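Quinone oxidoreductase (PDB 1IZ0) binds NADPH and probably uses it to reduce quinones, as a member of the enoyl reductase and zinc-type alcohol dehydrogenase-like family. Local coordinates at residues L30-V35 and M61-V66; Y49-H54 and W243-L248; S110-Y115 and G259-R264; E127-Q132 and L192-R197; A142-R147 and L167-E172. One frame throughout, in Å; residues are numbered along the deposited sequence.

Contact 1 (L30-V35 and M61-V66); sequences LRVEAV and MEVVGV
Arg31 and Val66 form an antiparallel hydrogen-bonded pair: Arg31 N donates to Val66 O at 3.1 Å, and Val66 N returns a bond to Arg31 O at 3.0 Å. Further along, Val64 O takes two donors, Glu33 N at 2.9 Å in a nearly straight bond (171°) and, weakly, Ala34 N, while Val64 N gives its hydrogen to Ala34 O. With Glu33 and Ala34 both facing Val64, strand 27-37 carries a classic beta bulge, and the pairing steps by one residue between Val32 and Ala34. CA-H...O contacts from Leu30 to Val66 O and from Val35 to Glu62 O supplement the backbone bonds.

Among the apolar groups, Leu30 CD1 reaches over the backbone of Gly65, tight at 3.4 Å from Gly65 CA, and also touches Val63 CG1 at 3.6 Å. Gly65, with no side chain, lets Leu30 CD1 and Arg31 O close on its CA.

Among the polar side chains, Arg31 lies beside Val66, pointing the same way, with Val66 CG2 at the guanidinium edge. The Glu33 carboxylate passes Val66 CG2, its OE1 3.6 Å away, and is salt-bridged to Arg71; Glu62 likewise pairs with Lys297.

The two strands belong to the GroES-like domain. Strand 84-88 and the C-terminal strand 297-301 also bond to strand 27-37, and helix 101-105 covers the face bearing Ala34 and Val64.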
# COMPACT_ATOMS: atom_id res chain seq x y z
N LEU A 30 -13.95 -15.29 8.83
CA LEU A 30 -14.15 -14.01 9.47
C LEU A 30 -15.26 -13.25 8.78
O LEU A 30 -15.37 -13.27 7.55
CB LEU A 30 -12.85 -13.19 9.49
CG LEU A 30 -12.28 -12.33 8.36
CD1 LEU A 30 -13.18 -11.13 8.06
CD2 LEU A 30 -10.91 -11.83 8.80
N ARG A 31 -16.12 -12.62 9.58
CA ARG A 31 -17.20 -11.83 9.03
C ARG A 31 -16.59 -10.47 8.76
O ARG A 31 -16.09 -9.80 9.67
CB ARG A 31 -18.38 -11.72 10.02
CG ARG A 31 -17.99 -11.46 11.46
CD ARG A 31 -19.25 -11.37 12.34
NE ARG A 31 -19.99 -10.14 12.10
CZ ARG A 31 -19.56 -8.93 12.45
NH1 ARG A 31 -18.39 -8.80 13.06
NH2 ARG A 31 -20.28 -7.86 12.18
N VAL A 32 -16.62 -10.08 7.49
CA VAL A 32 -16.06 -8.83 7.01
C VAL A 32 -16.74 -7.54 7.46
O VAL A 32 -17.97 -7.41 7.43
CB VAL A 32 -16.01 -8.86 5.46
CG1 VAL A 32 -15.26 -7.65 4.92
CG2 VAL A 32 -15.35 -10.15 4.99
N GLU A 33 -15.93 -6.57 7.88
CA GLU A 33 -16.42 -5.27 8.32
C GLU A 33 -15.96 -4.20 7.33
O GLU A 33 -16.71 -3.27 7.02
CB GLU A 33 -15.89 -4.94 9.72
CG GLU A 33 -16.53 -5.75 10.83
CD GLU A 33 -15.98 -5.38 12.19
OE1 GLU A 33 -14.78 -5.59 12.43
OE2 GLU A 33 -16.76 -4.86 13.02
N ALA A 34 -14.73 -4.32 6.85
CA ALA A 34 -14.19 -3.35 5.91
C ALA A 34 -13.21 -4.00 4.95
O ALA A 34 -12.62 -5.05 5.25
CB ALA A 34 -13.50 -2.22 6.67
N VAL A 35 -13.06 -3.39 3.78
CA VAL A 35 -12.16 -3.90 2.76
C VAL A 35 -11.38 -2.73 2.19
O VAL A 35 -11.96 -1.73 1.76
CB VAL A 35 -12.94 -4.58 1.61
CG1 VAL A 35 -11.98 -5.23 0.65
CG2 VAL A 35 -13.92 -5.61 2.17
N MSE A 61 -8.56 -7.97 -1.44
CA MSE A 61 -7.47 -8.74 -0.85
C MSE A 61 -7.08 -8.27 0.54
O MSE A 61 -6.41 -9.00 1.27
CB MSE A 61 -6.22 -8.64 -1.74
CG MSE A 61 -6.43 -9.01 -3.19
SE MSE A 61 -4.75 -8.96 -4.15
CE MSE A 61 -4.16 -7.20 -3.58
N GLU A 62 -7.46 -7.05 0.88
CA GLU A 62 -7.13 -6.47 2.18
C GLU A 62 -8.40 -6.39 3.01
O GLU A 62 -9.22 -5.50 2.83
CB GLU A 62 -6.53 -5.09 1.96
CG GLU A 62 -5.79 -4.53 3.15
CD GLU A 62 -4.89 -3.38 2.76
OE1 GLU A 62 -5.05 -2.85 1.63
OE2 GLU A 62 -4.02 -3.00 3.57
N VAL A 63 -8.55 -7.34 3.93
CA VAL A 63 -9.74 -7.44 4.74
C VAL A 63 -9.56 -7.21 6.24
O VAL A 63 -8.48 -7.42 6.80
CB VAL A 63 -10.38 -8.84 4.52
CG1 VAL A 63 -11.37 -9.16 5.61
CG2 VAL A 63 -11.08 -8.86 3.18
N VAL A 64 -10.64 -6.76 6.87
CA VAL A 64 -10.70 -6.52 8.31
C VAL A 64 -12.03 -7.12 8.76
O VAL A 64 -13.07 -6.86 8.16
CB VAL A 64 -10.66 -5.02 8.64
CG1 VAL A 64 -10.96 -4.81 10.12
CG2 VAL A 64 -9.29 -4.46 8.31
N GLY A 65 -11.99 -7.93 9.82
CA GLY A 65 -13.22 -8.54 10.28
C GLY A 65 -13.15 -9.22 11.63
O GLY A 65 -12.12 -9.19 12.31
N VAL A 66 -14.24 -9.86 12.01
CA VAL A 66 -14.33 -10.52 13.30
C VAL A 66 -14.32 -12.04 13.27
O VAL A 66 -14.93 -12.67 12.40
CB VAL A 66 -15.60 -10.05 14.04
CG1 VAL A 66 -15.72 -10.78 15.38
CG2 VAL A 66 -15.55 -8.55 14.26

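Contact 2 (Y49-H54 and W243-L248); sequences YLTRLH and WLTPLL
Trp243, which buries the most surface here, lays its indole between the two segments with Leu50 over one face. Leu50 CB stands 3.5 Å from the centroid of the six-membered ring, close to its normal, a CH-pi contact; its nearest ring atom is Trp243 CZ2, at 3.3 Å. Leu50 CG follows over the bond shared by the two rings. The opposite face is covered from within its own segment by Thr245 CB and Pro246 CD, both offset toward the rim, so the indole is sandwiched between Leu50 and this pair. Trp243 CG is anti to the backbone N (chi1 -175°), on the side of the 49-54 loop. The contact joins the loop between helix 39-46 and strand 62-67 to the start of the weakly bonded helix 244-247, beside two residues seen to bind NADPH, Phe242 and Leu244. At the indole edge Trp243 NE1 donates to Tyr49 OH at 2.9 Å, with the hydroxyl near the ring plane and the bond bent to 145°. The Tyr49 ring is steeply inclined to the indole, their planes 83° apart, and packs its other contacts on Ala40, Leu43 and Met44 of helix 39-46.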
# COMPACT_ATOMS: atom_id res chain seq x y z
N TYR A 49 -2.09 -7.47 -13.86
CA TYR A 49 -1.27 -7.48 -12.65
C TYR A 49 -0.28 -8.65 -12.62
O TYR A 49 -0.42 -9.62 -13.35
CB TYR A 49 -2.17 -7.53 -11.41
CG TYR A 49 -1.45 -7.26 -10.11
CD1 TYR A 49 -1.53 -8.16 -9.04
CD2 TYR A 49 -0.67 -6.11 -9.94
CE1 TYR A 49 -0.86 -7.93 -7.85
CE2 TYR A 49 0.01 -5.87 -8.74
CZ TYR A 49 -0.09 -6.78 -7.70
OH TYR A 49 0.57 -6.56 -6.52
N LEU A 50 0.73 -8.54 -11.76
CA LEU A 50 1.74 -9.59 -11.63
C LEU A 50 1.06 -10.94 -11.40
O LEU A 50 1.45 -11.93 -12.01
CB LEU A 50 2.71 -9.27 -10.49
CG LEU A 50 3.63 -8.06 -10.69
CD1 LEU A 50 4.43 -8.24 -11.97
CD2 LEU A 50 2.82 -6.78 -10.75
N THR A 51 0.08 -10.98 -10.50
CA THR A 51 -0.66 -12.22 -10.24
C THR A 51 -1.86 -12.21 -11.18
O THR A 51 -2.54 -11.19 -11.31
CB THR A 51 -1.21 -12.31 -8.79
OG1 THR A 51 -2.16 -11.27 -8.57
CG2 THR A 51 -0.09 -12.18 -7.77
N ARG A 52 -2.11 -13.33 -11.85
CA ARG A 52 -3.22 -13.41 -12.77
C ARG A 52 -4.30 -14.33 -12.23
O ARG A 52 -4.18 -15.55 -12.30
CB ARG A 52 -2.74 -13.91 -14.13
N LEU A 53 -5.35 -13.74 -11.67
CA LEU A 53 -6.46 -14.51 -11.13
C LEU A 53 -7.42 -14.81 -12.28
O LEU A 53 -7.74 -13.92 -13.08
CB LEU A 53 -7.18 -13.72 -10.03
CG LEU A 53 -7.34 -14.42 -8.69
CD1 LEU A 53 -8.19 -15.68 -8.86
CD2 LEU A 53 -5.97 -14.79 -8.13
N HIS A 54 -7.87 -16.06 -12.38
CA HIS A 54 -8.79 -16.46 -13.43
C HIS A 54 -10.24 -16.29 -12.98
O HIS A 54 -10.64 -16.85 -11.97
CB HIS A 54 -8.57 -17.93 -13.81
CG HIS A 54 -7.25 -18.19 -14.47
ND1 HIS A 54 -6.70 -19.45 -14.57
CD2 HIS A 54 -6.38 -17.35 -15.08
CE1 HIS A 54 -5.55 -19.37 -15.20
NE2 HIS A 54 -5.33 -18.11 -15.53
N TRP A 243 7.94 -6.20 -5.05
CA TRP A 243 6.60 -6.77 -5.15
C TRP A 243 6.31 -7.47 -3.82
O TRP A 243 6.96 -8.45 -3.46
CB TRP A 243 6.51 -7.76 -6.32
CG TRP A 243 5.11 -8.26 -6.52
CD1 TRP A 243 3.96 -7.59 -6.23
CD2 TRP A 243 4.71 -9.53 -7.05
NE1 TRP A 243 2.86 -8.36 -6.54
CE2 TRP A 243 3.30 -9.56 -7.05
CE3 TRP A 243 5.41 -10.65 -7.52
CZ2 TRP A 243 2.57 -10.67 -7.50
CZ3 TRP A 243 4.69 -11.76 -7.97
CH2 TRP A 243 3.28 -11.75 -7.96
N LEU A 244 5.33 -6.93 -3.10
CA LEU A 244 4.95 -7.43 -1.77
C LEU A 244 4.54 -8.90 -1.65
O LEU A 244 5.05 -9.62 -0.79
CB LEU A 244 3.82 -6.53 -1.23
CG LEU A 244 3.39 -6.48 0.25
CD1 LEU A 244 2.32 -7.50 0.49
CD2 LEU A 244 4.58 -6.68 1.17
N THR A 245 3.63 -9.34 -2.51
CA THR A 245 3.11 -10.71 -2.47
C THR A 245 4.10 -11.82 -2.13
O THR A 245 3.95 -12.49 -1.12
CB THR A 245 2.37 -11.04 -3.78
OG1 THR A 245 1.28 -10.11 -3.95
CG2 THR A 245 1.81 -12.46 -3.75
N PRO A 246 5.14 -12.03 -2.97
CA PRO A 246 6.10 -13.09 -2.67
C PRO A 246 6.74 -12.97 -1.29
O PRO A 246 7.04 -13.97 -0.65
CB PRO A 246 7.15 -12.94 -3.78
CG PRO A 246 6.38 -12.31 -4.90
CD PRO A 246 5.52 -11.30 -4.19
N LEU A 247 6.95 -11.74 -0.84
CA LEU A 247 7.57 -11.51 0.46
C LEU A 247 6.74 -12.04 1.63
O LEU A 247 7.29 -12.45 2.65
CB LEU A 247 7.85 -10.01 0.64
CG LEU A 247 8.71 -9.39 -0.47
CD1 LEU A 247 8.85 -7.89 -0.26
CD2 LEU A 247 10.09 -10.05 -0.49
N LEU A 248 5.41 -12.03 1.49
CA LEU A 248 4.54 -12.52 2.55
C LEU A 248 4.83 -13.96 2.95
O LEU A 248 4.50 -14.38 4.06
CB LEU A 248 3.07 -12.41 2.14
CG LEU A 248 2.35 -11.06 2.24
CD1 LEU A 248 3.29 -9.97 2.74
CD2 LEU A 248 1.78 -10.72 0.88

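Contact 3 (S110-Y115 and G259-R264); sequences SFLTAY and GFLLPR
Leu261 drives its two methyl groups against helix 108-120, in surroundings that are buried throughout. Its CD1 lies 3.7 Å from Phe111 O and 3.9 Å from Leu112 CD2, and it also reaches Tyr115 CB at 4.1 Å; CD2 meets that same Tyr115 CB. With CG anti to the carbonyl carbon (chi1 -63°), the branch enters between the residues one helical turn apart, Phe111 and Tyr115. Phe111 offers CB and its carbonyl but turns its ring away, toward Phe107 and helix 137-148.

Within this enoyl reductase family fold, helix 108-120 thus has the C-terminal part of helix 251-261 against one part of it and helix 137-148, through Ala141 and Val145, against another. Leu112 also touches Leu244, which is seen to bind NADPH.

The less buried side is that of the partly exposed Phe260 and Arg264, though the rings there pack no less closely. Tyr115 CE2 sits over a face of the Phe260 ring, 3.4 Å from Phe260 CD1, the two planes inclined by 32° and their centroids 5.0 Å apart. On the opposite face of the Phe260 ring lies Arg264 NH1, 3.4 Å above the plane and offset toward the rim. The same NH1 donates to Phe260 O at 2.8 Å, in the carbonyl plane and on a lone pair, which ties the arginine back across the 3-10 turn that ends the segment.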
# COMPACT_ATOMS: atom_id res chain seq x y z
N SER A 110 -0.22 -0.99 2.53
CA SER A 110 0.58 0.24 2.52
C SER A 110 1.79 0.22 3.46
O SER A 110 2.92 0.47 3.03
CB SER A 110 -0.30 1.45 2.87
OG SER A 110 -1.44 1.51 2.02
N PHE A 111 1.55 -0.07 4.73
CA PHE A 111 2.63 -0.07 5.70
C PHE A 111 3.64 -1.19 5.52
O PHE A 111 4.84 -0.98 5.74
CB PHE A 111 2.05 -0.06 7.11
CG PHE A 111 1.41 1.25 7.46
CD1 PHE A 111 2.07 2.17 8.26
CD2 PHE A 111 0.19 1.61 6.89
CE1 PHE A 111 1.53 3.43 8.49
CE2 PHE A 111 -0.36 2.86 7.11
CZ PHE A 111 0.31 3.78 7.91
N LEU A 112 3.18 -2.37 5.14
CA LEU A 112 4.10 -3.47 4.91
C LEU A 112 4.96 -3.15 3.70
O LEU A 112 6.17 -3.42 3.69
CB LEU A 112 3.33 -4.78 4.70
CG LEU A 112 2.89 -5.44 6.01
CD1 LEU A 112 2.02 -6.66 5.74
CD2 LEU A 112 4.14 -5.83 6.80
N THR A 113 4.34 -2.56 2.68
CA THR A 113 5.05 -2.18 1.47
C THR A 113 6.12 -1.12 1.75
O THR A 113 7.25 -1.23 1.28
CB THR A 113 4.09 -1.62 0.41
OG1 THR A 113 3.24 -2.67 -0.07
CG2 THR A 113 4.87 -1.02 -0.76
N ALA A 114 5.74 -0.10 2.50
CA ALA A 114 6.67 0.98 2.82
C ALA A 114 7.85 0.49 3.66
O ALA A 114 9.00 0.78 3.35
CB ALA A 114 5.95 2.11 3.56
N TYR A 115 7.55 -0.24 4.72
CA TYR A 115 8.60 -0.74 5.60
C TYR A 115 9.52 -1.74 4.89
O TYR A 115 10.74 -1.59 4.94
CB TYR A 115 7.99 -1.40 6.84
CG TYR A 115 9.03 -2.00 7.77
CD1 TYR A 115 9.45 -3.32 7.61
CD2 TYR A 115 9.64 -1.23 8.77
CE1 TYR A 115 10.44 -3.87 8.43
CE2 TYR A 115 10.64 -1.76 9.58
CZ TYR A 115 11.03 -3.08 9.40
OH TYR A 115 12.03 -3.60 10.19
N GLY A 259 7.05 -6.75 13.97
CA GLY A 259 7.63 -6.45 15.27
C GLY A 259 7.93 -4.97 15.37
O GLY A 259 8.06 -4.41 16.46
N PHE A 260 8.04 -4.31 14.22
CA PHE A 260 8.34 -2.89 14.20
C PHE A 260 7.09 -2.04 14.00
O PHE A 260 6.93 -1.00 14.62
CB PHE A 260 9.35 -2.59 13.10
CG PHE A 260 9.65 -1.13 12.92
CD1 PHE A 260 8.83 -0.33 12.13
CD2 PHE A 260 10.74 -0.54 13.55
CE1 PHE A 260 9.10 1.02 11.96
CE2 PHE A 260 11.01 0.81 13.39
CZ PHE A 260 10.19 1.59 12.58
N LEU A 261 6.20 -2.51 13.13
CA LEU A 261 4.97 -1.79 12.81
C LEU A 261 3.84 -1.89 13.85
O LEU A 261 3.25 -0.87 14.22
CB LEU A 261 4.45 -2.26 11.45
CG LEU A 261 5.36 -1.99 10.24
CD1 LEU A 261 4.81 -2.73 9.02
CD2 LEU A 261 5.45 -0.50 9.98
N LEU A 262 3.53 -3.10 14.31
CA LEU A 262 2.45 -3.30 15.27
C LEU A 262 2.52 -2.47 16.56
O LEU A 262 1.53 -1.85 16.96
CB LEU A 262 2.31 -4.77 15.63
CG LEU A 262 1.81 -5.66 14.49
CD1 LEU A 262 1.55 -7.06 15.03
CD2 LEU A 262 0.54 -5.06 13.90
N PRO A 263 3.67 -2.47 17.24
CA PRO A 263 3.71 -1.66 18.47
C PRO A 263 3.46 -0.18 18.19
O PRO A 263 3.21 0.59 19.11
CB PRO A 263 5.13 -1.91 19.01
CG PRO A 263 5.44 -3.31 18.51
CD PRO A 263 4.90 -3.27 17.09
N ARG A 264 3.54 0.21 16.93
CA ARG A 264 3.34 1.61 16.58
C ARG A 264 1.96 1.92 15.98
O ARG A 264 1.59 3.08 15.84
CB ARG A 264 4.42 2.06 15.60
CG ARG A 264 5.83 2.01 16.15
CD ARG A 264 6.82 2.45 15.08
NE ARG A 264 8.13 2.77 15.64
CZ ARG A 264 8.99 1.87 16.10
NH1 ARG A 264 8.70 0.57 16.07
NH2 ARG A 264 10.15 2.28 16.60

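Contact 4 (E127-Q132 and L192-R197); sequences EKVLVQ and LVLEVR
Gln132 OE1 accepts two backbone N-H groups just beyond the strand 192-195: Val196 N at 3.0 Å and Arg197 N at 3.2 Å, both fairly straight at 163°. The other end of the amide, Gln132 NE2, donates to Glu195 OE2 in a short, bent bond (2.6 Å, 132°), reaching that oxygen from above the carboxylate plane. Glu195 OE2 is also bonded to Ser204 OG, and its OE1 to Gly198 N, so both carboxylate oxygens have partners. Gln132 CG is anti to its carbonyl carbon (chi1 -58°), and the chain extends from there across the gap where the strands separate.

Before that point the strands pair in parallel, the central pair of the six-stranded Rossmann sheet. Leu192 N donates to Lys128 O, Leu130 N to Leu192 O, and Leu194 N to Leu130 O at 3.0 Å. Where direct bonding stops, a water continues it, accepting from Gln132 N at 2.7 Å and donating to Leu194 O at 2.8 Å. Leu130 CD1 and Val193 CG1 touch on one face of the sheet; Val129 CG2 meets Leu192 CB on the other. Glu127 is salt-bridged to Arg213, and Arg197 makes a cation-pi contact with the NADPH-binding Tyr177.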
# COMPACT_ATOMS: atom_id res chain seq x y z
N GLU A 127 19.08 9.28 6.70
CA GLU A 127 19.11 9.27 5.24
C GLU A 127 17.93 10.03 4.62
O GLU A 127 16.84 10.12 5.21
CB GLU A 127 19.16 7.82 4.71
CG GLU A 127 20.51 7.14 5.02
CD GLU A 127 20.79 5.91 4.14
OE1 GLU A 127 20.02 4.94 4.19
OE2 GLU A 127 21.81 5.93 3.42
N LYS A 128 18.17 10.59 3.44
CA LYS A 128 17.18 11.38 2.70
C LYS A 128 16.36 10.52 1.74
O LYS A 128 16.91 9.85 0.86
CB LYS A 128 17.91 12.48 1.93
CG LYS A 128 18.69 13.44 2.83
CD LYS A 128 19.68 14.30 2.04
CE LYS A 128 20.99 13.57 1.77
NZ LYS A 128 21.89 14.35 0.85
N VAL A 129 15.03 10.55 1.90
CA VAL A 129 14.17 9.74 1.06
C VAL A 129 13.05 10.52 0.38
O VAL A 129 12.37 11.34 1.00
CB VAL A 129 13.54 8.58 1.87
CG1 VAL A 129 12.76 9.14 3.06
CG2 VAL A 129 12.64 7.73 0.99
N LEU A 130 12.87 10.27 -0.91
CA LEU A 130 11.82 10.93 -1.67
C LEU A 130 10.60 10.00 -1.71
O LEU A 130 10.72 8.83 -2.08
CB LEU A 130 12.32 11.23 -3.08
CG LEU A 130 11.40 11.85 -4.15
CD1 LEU A 130 10.55 10.76 -4.76
CD2 LEU A 130 10.53 12.95 -3.55
N VAL A 131 9.44 10.52 -1.32
CA VAL A 131 8.20 9.75 -1.35
C VAL A 131 7.27 10.42 -2.36
O VAL A 131 6.97 11.61 -2.22
CB VAL A 131 7.50 9.73 0.03
CG1 VAL A 131 6.16 9.00 -0.08
CG2 VAL A 131 8.40 9.04 1.05
N GLN A 132 6.83 9.67 -3.36
CA GLN A 132 5.96 10.23 -4.38
C GLN A 132 4.50 9.96 -4.04
O GLN A 132 4.20 9.21 -3.10
CB GLN A 132 6.31 9.63 -5.75
CG GLN A 132 7.75 9.86 -6.16
CD GLN A 132 8.09 9.19 -7.47
OE1 GLN A 132 7.59 8.10 -7.76
NE2 GLN A 132 8.95 9.82 -8.26
N LEU A 192 17.58 7.73 -1.01
CA LEU A 192 16.55 6.79 -1.44
C LEU A 192 15.38 7.44 -2.17
O LEU A 192 15.02 8.59 -1.92
CB LEU A 192 15.97 6.03 -0.24
CG LEU A 192 16.82 5.09 0.61
CD1 LEU A 192 17.58 5.87 1.65
CD2 LEU A 192 15.91 4.10 1.31
N VAL A 193 14.77 6.68 -3.07
CA VAL A 193 13.61 7.13 -3.80
C VAL A 193 12.63 5.96 -3.86
O VAL A 193 13.01 4.85 -4.24
CB VAL A 193 13.96 7.56 -5.24
CG1 VAL A 193 12.67 7.84 -6.02
CG2 VAL A 193 14.85 8.80 -5.23
N LEU A 194 11.39 6.20 -3.45
CA LEU A 194 10.35 5.16 -3.51
C LEU A 194 9.57 5.53 -4.75
O LEU A 194 8.75 6.45 -4.73
CB LEU A 194 9.45 5.20 -2.27
CG LEU A 194 10.13 4.86 -0.93
CD1 LEU A 194 9.09 4.87 0.20
CD2 LEU A 194 10.79 3.49 -1.01
N GLU A 195 9.85 4.83 -5.84
CA GLU A 195 9.24 5.07 -7.14
C GLU A 195 7.90 4.40 -7.40
O GLU A 195 7.84 3.17 -7.47
CB GLU A 195 10.20 4.63 -8.24
CG GLU A 195 10.96 5.74 -8.91
CD GLU A 195 10.06 6.64 -9.71
OE1 GLU A 195 9.27 6.11 -10.52
OE2 GLU A 195 10.14 7.87 -9.54
N VAL A 196 6.85 5.20 -7.56
CA VAL A 196 5.52 4.66 -7.87
C VAL A 196 5.00 5.27 -9.18
O VAL A 196 4.07 4.75 -9.79
CB VAL A 196 4.49 4.95 -6.74
CG1 VAL A 196 4.87 4.16 -5.50
CG2 VAL A 196 4.45 6.44 -6.44
N ARG A 197 5.62 6.37 -9.60
CA ARG A 197 5.24 7.05 -10.84
C ARG A 197 5.67 6.17 -12.02
O ARG A 197 4.89 5.93 -12.95
CB ARG A 197 5.93 8.41 -10.91
CG ARG A 197 5.52 9.37 -9.80
CD ARG A 197 4.38 10.28 -10.23
NE ARG A 197 4.84 11.33 -11.14
CZ ARG A 197 4.04 12.11 -11.86
NH1 ARG A 197 2.72 11.97 -11.78
NH2 ARG A 197 4.56 13.03 -12.66
O HOH W 1 6.68 7.06 -2.89

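Contact 5 (A142-R147 and L167-E172); sequences AVQVAR and LALGAE
Leu169 turns its side chain onto helix 137-148, and it buries the most surface in this contact. Its CB lies 3.8 Å from Val143 CG1, the two side chains crossing at about a right angle. CD2 lies against the stem and amide of Gln144, 3.7 Å from Gln144 CG and as close to NE2. The Gln144 chain extends past this methyl, and its OE1 accepts from Arg270 N.

Gly170 follows with positive phi (126°), ending helix 164-168 in a Schellman motif. Glycine suits both this backbone angle and the close approach of Arg147, whose CD comes to 3.1 Å from Gly170 O. The Arg147 chain is bent at chi2 (-89°) and again at chi3, and the guanidinium passes obliquely by that oxygen; its NH2 is bonded to Leu151 O.

Ala171 points its CB away, yet its backbone N is 3.9 Å from Val143 CG1, the same methyl that meets Leu169. Its CB also packs on Val153 and Ala155 of strand 152-157, at the entry to strand 173-176. The contact thus joins helix 137-148 to the turn between helix 164-168 and strand 173-176, on one face of the parallel sheet, as in the beta-alpha-beta units of a Rossmann fold.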
# COMPACT_ATOMS: atom_id res chain seq x y z
N ALA A 142 4.14 5.71 3.74
CA ALA A 142 5.59 5.80 3.56
C ALA A 142 6.21 6.91 4.39
O ALA A 142 7.26 6.72 5.02
CB ALA A 142 5.93 6.01 2.09
N VAL A 143 5.57 8.08 4.40
CA VAL A 143 6.09 9.20 5.16
C VAL A 143 6.16 8.86 6.64
O VAL A 143 7.17 9.11 7.30
CB VAL A 143 5.21 10.47 4.97
CG1 VAL A 143 5.72 11.60 5.87
CG2 VAL A 143 5.25 10.91 3.51
N GLN A 144 5.09 8.28 7.17
CA GLN A 144 5.04 7.92 8.58
C GLN A 144 6.08 6.86 8.93
O GLN A 144 6.75 6.96 9.96
CB GLN A 144 3.65 7.41 8.96
CG GLN A 144 2.56 8.46 8.87
CD GLN A 144 1.21 7.93 9.34
OE1 GLN A 144 1.03 7.63 10.51
NE2 GLN A 144 0.27 7.82 8.41
N VAL A 145 6.20 5.83 8.09
CA VAL A 145 7.15 4.77 8.36
C VAL A 145 8.59 5.28 8.27
O VAL A 145 9.41 4.97 9.14
CB VAL A 145 6.95 3.60 7.38
CG1 VAL A 145 8.01 2.53 7.62
CG2 VAL A 145 5.55 3.02 7.55
N ALA A 146 8.88 6.06 7.24
CA ALA A 146 10.21 6.61 7.07
C ALA A 146 10.56 7.46 8.29
O ALA A 146 11.69 7.41 8.79
CB ALA A 146 10.28 7.47 5.81
N ARG A 147 9.59 8.23 8.77
CA ARG A 147 9.82 9.08 9.95
C ARG A 147 10.17 8.23 11.17
O ARG A 147 11.12 8.54 11.90
CB ARG A 147 8.57 9.91 10.26
CG ARG A 147 8.38 11.12 9.37
CD ARG A 147 9.09 12.33 9.94
NE ARG A 147 10.53 12.14 10.00
CZ ARG A 147 11.34 12.86 10.78
NH1 ARG A 147 10.83 13.81 11.56
NH2 ARG A 147 12.65 12.63 10.77
N LEU A 167 3.26 16.95 4.61
CA LEU A 167 4.02 17.88 5.44
C LEU A 167 3.58 17.67 6.89
O LEU A 167 4.40 17.61 7.81
CB LEU A 167 3.73 19.32 4.97
CG LEU A 167 4.78 20.44 4.97
CD1 LEU A 167 4.38 21.52 5.98
CD2 LEU A 167 6.16 19.88 5.25
N ALA A 168 2.27 17.53 7.09
CA ALA A 168 1.73 17.32 8.42
C ALA A 168 2.19 15.98 9.01
O ALA A 168 2.43 15.87 10.22
CB ALA A 168 0.22 17.37 8.38
N LEU A 169 2.33 14.97 8.15
CA LEU A 169 2.75 13.66 8.61
C LEU A 169 4.21 13.59 9.05
O LEU A 169 4.64 12.58 9.62
CB LEU A 169 2.48 12.61 7.53
CG LEU A 169 0.99 12.31 7.36
CD1 LEU A 169 0.75 11.61 6.04
CD2 LEU A 169 0.50 11.47 8.55
N GLY A 170 4.97 14.65 8.79
CA GLY A 170 6.37 14.66 9.19
C GLY A 170 7.40 14.95 8.11
O GLY A 170 8.60 15.03 8.40
N ALA A 171 6.97 15.12 6.86
CA ALA A 171 7.94 15.39 5.79
C ALA A 171 8.69 16.69 6.08
O ALA A 171 8.10 17.66 6.55
CB ALA A 171 7.23 15.49 4.45
N GLU A 172 9.99 16.70 5.79
CA GLU A 172 10.85 17.88 6.00
C GLU A 172 10.43 18.97 5.01
O GLU A 172 10.44 20.16 5.34
CB GLU A 172 12.32 17.48 5.81
CG GLU A 172 13.34 18.60 5.97
CD GLU A 172 14.79 18.09 6.03
OE1 GLU A 172 15.69 18.75 5.48
OE2 GLU A 172 15.03 17.02 6.65

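From the N terminus, contact 1 closes first, joining strands of the GroES-like domain. Contact 2 opens inside its loop, so the two cross, and ties the loop after helix 39-46 to helix 244-247. Contact 3 opens at 110-115 and ends beyond contact 2, crossing it in turn and tying helix 108-120 to helix 251-261. Inside both long loops lies contact 4, which pairs strands of the Rossmann sheet, and inside contact 4 lies contact 5, which packs a helix against the next helix-strand turn. Contact 5 touches contact 4 through Ala142 and Val131 and contact 3 through Val145 and Phe111, while Leu244 of contact 2 rests on Thr113 of contact 3.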